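Long-range contact in mannosylglycerate hydrolase MGH1-like glycoside hydrolase domain-containing protein (Thermus thermophilus HB8, PDB 4WVC), which probably hydrolyses mannosylglycerate, a solute made by thermophiles under osmotic stress, to mannose and glycerate, and probably also cleaves glucosylglycerate to glucose and glycerate: residues 29-34 against 71-76. Residues are numbered along the deposited sequence; the frame is centred on the assembly and turned at random.
Sequences PYQWLW and HIVFHE. With DGY ((2R)-2,3-dihydroxypropanoic acid), chain E.
Gln31 and Val73 form an antiparallel hydrogen-bonded pair, Val73 N giving to Gln31 O at 2.8 Å and Gln31 N to Val73 O at 3.2 Å, next to the non-hydrogen-bonded pair Trp32–Ile72. This two-stranded antiparallel sheet belongs to the glycoside hydrolase family 63 domain; Trp32, Leu33 and Trp34 probably line its substrate site, consistent with the glycerate bound there. Strand 31-32 runs straight into helix 33-43, with Trp32 as N-cap, and Leu33 N donates a hydrogen bond to His71 O from above the carbonyl plane, off the lone pairs.

On the Trp32 face of the sheet, Ile72 runs alongside the indole. Its CG1 sits over the five-membered ring, 3.6 Å from the centroid, in a CH-pi contact, while CD1 covers CZ2. The same CG1 lies over the middle of the His71 imidazole, whose ND1 is hydrogen-bonded to Ser99 OG. Further along, Phe74, centre of an inverse gamma turn, points its CD1 edge at the middle of the Tyr30 face in a T-shaped pair, planes at 87°. Pro29 CG covers the opposite face.

On the face carrying Gln31 and Val73, Gln31 extends with CG anti to its backbone N (chi1 -171°) and brings OE1 to the edge of His75, 3.0 Å from CE1; this buried oxygen has no hydrogen-bond partner in the model. In the pocket, Trp32 NE1 donates an almost straight 3.0 Å hydrogen bond to O4 of the bound glycerate; the same O4 lies at the His71 ring edge, 3.1 Å from CD2.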
loop_
_atom_site.group_PDB
_atom_site.type_symbol
_atom_site.label_atom_id
_atom_site.label_comp_id
_atom_site.label_asym_id
_atom_site.label_seq_id
_atom_site.Cartn_x
_atom_site.Cartn_y
_atom_site.Cartn_z
ATOM N N PRO A 29 -7.867 -27.583 -30.559
ATOM C CA PRO A 29 -9.203 -27.625 -31.168
ATOM C C PRO A 29 -10.375 -27.501 -30.182
ATOM O O PRO A 29 -11.429 -28.096 -30.421
ATOM C CB PRO A 29 -9.218 -29.024 -31.806
ATOM C CG PRO A 29 -8.427 -29.858 -30.851
ATOM C CD PRO A 29 -7.372 -28.938 -30.250
ATOM N N TYR A 30 -10.202 -26.753 -29.089
ATOM C CA TYR A 30 -11.181 -26.689 -28.002
ATOM C C TYR A 30 -11.202 -25.269 -27.431
ATOM O O TYR A 30 -10.417 -24.421 -27.848
ATOM C CB TYR A 30 -10.825 -27.690 -26.891
ATOM C CG TYR A 30 -10.734 -29.171 -27.291
ATOM C CD1 TYR A 30 -11.838 -29.858 -27.785
ATOM C CD2 TYR A 30 -9.555 -29.897 -27.099
ATOM C CE1 TYR A 30 -11.763 -31.207 -28.125
ATOM C CE2 TYR A 30 -9.468 -31.246 -27.429
ATOM C CZ TYR A 30 -10.573 -31.902 -27.947
ATOM O OH TYR A 30 -10.487 -33.252 -28.267
ATOM N N GLN A 31 -12.070 -24.991 -26.474
ATOM C CA GLN A 31 -12.010 -23.688 -25.791
ATOM C C GLN A 31 -11.055 -23.718 -24.601
ATOM O O GLN A 31 -11.210 -24.547 -23.720
ATOM C CB GLN A 31 -13.393 -23.253 -25.293
ATOM C CG GLN A 31 -13.402 -21.825 -24.795
ATOM C CD GLN A 31 -14.787 -21.345 -24.483
ATOM O OE1 GLN A 31 -15.672 -22.138 -24.214
ATOM N NE2 GLN A 31 -14.991 -20.033 -24.536
ATOM N N TRP A 32 -10.080 -22.810 -24.588
ATOM C CA TRP A 32 -9.190 -22.610 -23.436
ATOM C C TRP A 32 -9.613 -21.382 -22.617
ATOM O O TRP A 32 -10.141 -20.386 -23.159
ATOM C CB TRP A 32 -7.730 -22.497 -23.873
ATOM C CG TRP A 32 -6.944 -23.764 -23.806
ATOM C CD1 TRP A 32 -6.019 -24.103 -22.853
ATOM C CD2 TRP A 32 -6.982 -24.844 -24.726
ATOM N NE1 TRP A 32 -5.495 -25.341 -23.122
ATOM C CE2 TRP A 32 -6.067 -25.815 -24.269
ATOM C CE3 TRP A 32 -7.716 -25.101 -25.901
ATOM C CZ2 TRP A 32 -5.865 -27.021 -24.938
ATOM C CZ3 TRP A 32 -7.503 -26.292 -26.561
ATOM C CH2 TRP A 32 -6.593 -27.234 -26.081
ATOM N N LEU A 33 -9.386 -21.470 -21.311
ATOM C CA LEU A 33 -9.825 -20.452 -20.364
ATOM C C LEU A 33 -9.149 -19.081 -20.572
ATOM O O LEU A 33 -9.837 -18.114 -20.931
ATOM C CB LEU A 33 -9.612 -20.936 -18.914
ATOM C CG LEU A 33 -10.148 -20.076 -17.754
ATOM C CD1 LEU A 33 -10.302 -20.954 -16.518
ATOM C CD2 LEU A 33 -9.239 -18.900 -17.426
ATOM N N TRP A 34 -7.840 -18.958 -20.324
ATOM C CA TRP A 34 -7.222 -17.610 -20.423
ATOM C C TRP A 34 -7.013 -17.210 -21.854
ATOM O O TRP A 34 -6.963 -16.039 -22.134
ATOM C CB TRP A 34 -5.953 -17.420 -19.592
ATOM C CG TRP A 34 -4.661 -18.035 -20.072
ATOM C CD1 TRP A 34 -4.502 -19.154 -20.833
ATOM C CD2 TRP A 34 -3.341 -17.587 -19.733
ATOM N NE1 TRP A 34 -3.165 -19.416 -21.011
ATOM C CE2 TRP A 34 -2.432 -18.460 -20.353
ATOM C CE3 TRP A 34 -2.841 -16.517 -18.990
ATOM C CZ2 TRP A 34 -1.067 -18.304 -20.220
ATOM C CZ3 TRP A 34 -1.481 -16.360 -18.875
ATOM C CH2 TRP A 34 -0.611 -17.236 -19.474
ATOM N N HIS A 71 -9.759 -25.382 -17.470
ATOM C CA HIS A 71 -8.861 -24.772 -18.446
ATOM C C HIS A 71 -9.223 -25.079 -19.890
ATOM O O HIS A 71 -8.875 -24.313 -20.782
ATOM C CB HIS A 71 -7.383 -25.040 -18.094
ATOM C CG HIS A 71 -6.798 -26.260 -18.707
ATOM N ND1 HIS A 71 -7.361 -27.510 -18.575
ATOM C CD2 HIS A 71 -5.653 -26.434 -19.408
ATOM C CE1 HIS A 71 -6.598 -28.397 -19.189
ATOM N NE2 HIS A 71 -5.547 -27.773 -19.689
ATOM N N ILE A 72 -9.900 -26.198 -20.116
ATOM C CA ILE A 72 -10.386 -26.554 -21.443
ATOM C C ILE A 72 -11.837 -26.973 -21.355
ATOM O O ILE A 72 -12.202 -27.804 -20.503
ATOM C CB ILE A 72 -9.618 -27.758 -22.061
ATOM C CG1 ILE A 72 -8.119 -27.487 -22.159
ATOM C CG2 ILE A 72 -10.174 -28.086 -23.436
ATOM C CD1 ILE A 72 -7.265 -28.731 -22.339
ATOM N N VAL A 73 -12.658 -26.400 -22.228
ATOM C CA VAL A 73 -14.005 -26.902 -22.484
ATOM C C VAL A 73 -13.948 -27.700 -23.776
ATOM O O VAL A 73 -13.717 -27.144 -24.849
ATOM C CB VAL A 73 -15.044 -25.781 -22.617
ATOM C CG1 VAL A 73 -16.426 -26.376 -22.829
ATOM C CG2 VAL A 73 -15.040 -24.912 -21.368
ATOM N N PHE A 74 -14.126 -29.012 -23.655
ATOM C CA PHE A 74 -14.020 -29.925 -24.790
ATOM C C PHE A 74 -15.287 -29.941 -25.650
ATOM O O PHE A 74 -15.995 -30.938 -25.680
ATOM C CB PHE A 74 -13.726 -31.334 -24.288
ATOM C CG PHE A 74 -12.417 -31.479 -23.557
ATOM C CD1 PHE A 74 -11.210 -31.254 -24.204
ATOM C CD2 PHE A 74 -12.390 -31.904 -22.224
ATOM C CE1 PHE A 74 -10.000 -31.424 -23.530
ATOM C CE2 PHE A 74 -11.188 -32.076 -21.557
ATOM C CZ PHE A 74 -9.987 -31.831 -22.208
ATOM N N HIS A 75 -15.577 -28.845 -26.347
ATOM C CA HIS A 75 -16.840 -28.706 -27.074
ATOM C C HIS A 75 -17.129 -29.797 -28.124
ATOM O O HIS A 75 -18.203 -30.372 -28.125
ATOM C CB HIS A 75 -16.929 -27.328 -27.740
ATOM C CG HIS A 75 -17.324 -26.221 -26.811
ATOM N ND1 HIS A 75 -16.402 -25.385 -26.212
ATOM C CD2 HIS A 75 -18.542 -25.783 -26.411
ATOM C CE1 HIS A 75 -17.036 -24.503 -25.464
ATOM N NE2 HIS A 75 -18.335 -24.727 -25.562
ATOM N N GLU A 76 -16.186 -30.052 -29.025
ATOM C CA GLU A 76 -16.403 -30.961 -30.139
ATOM C C GLU A 76 -15.357 -32.049 -30.139
ATOM O O GLU A 76 -14.184 -31.786 -29.925
ATOM C CB GLU A 76 -16.322 -30.201 -31.472
ATOM C CG GLU A 76 -17.459 -29.210 -31.730
ATOM C CD GLU A 76 -17.039 -27.958 -32.522
ATOM O OE1 GLU A 76 -15.840 -27.570 -32.523
ATOM O OE2 GLU A 76 -17.931 -27.333 -33.143
HETATM C C1 DGY E . -1.203 -27.822 -24.156
HETATM O O1 DGY E . -0.020 -27.551 -24.527
HETATM O O2 DGY E . -1.773 -28.923 -24.334
HETATM C C2 DGY E . -1.999 -26.769 -23.451
HETATM O O3 DGY E . -1.118 -25.711 -23.041
HETATM C C3 DGY E . -2.709 -27.381 -22.245
HETATM O O4 DGY E . -3.221 -26.350 -21.387
HETATM O O HOH W 1 -14.113 -28.297 -29.658
#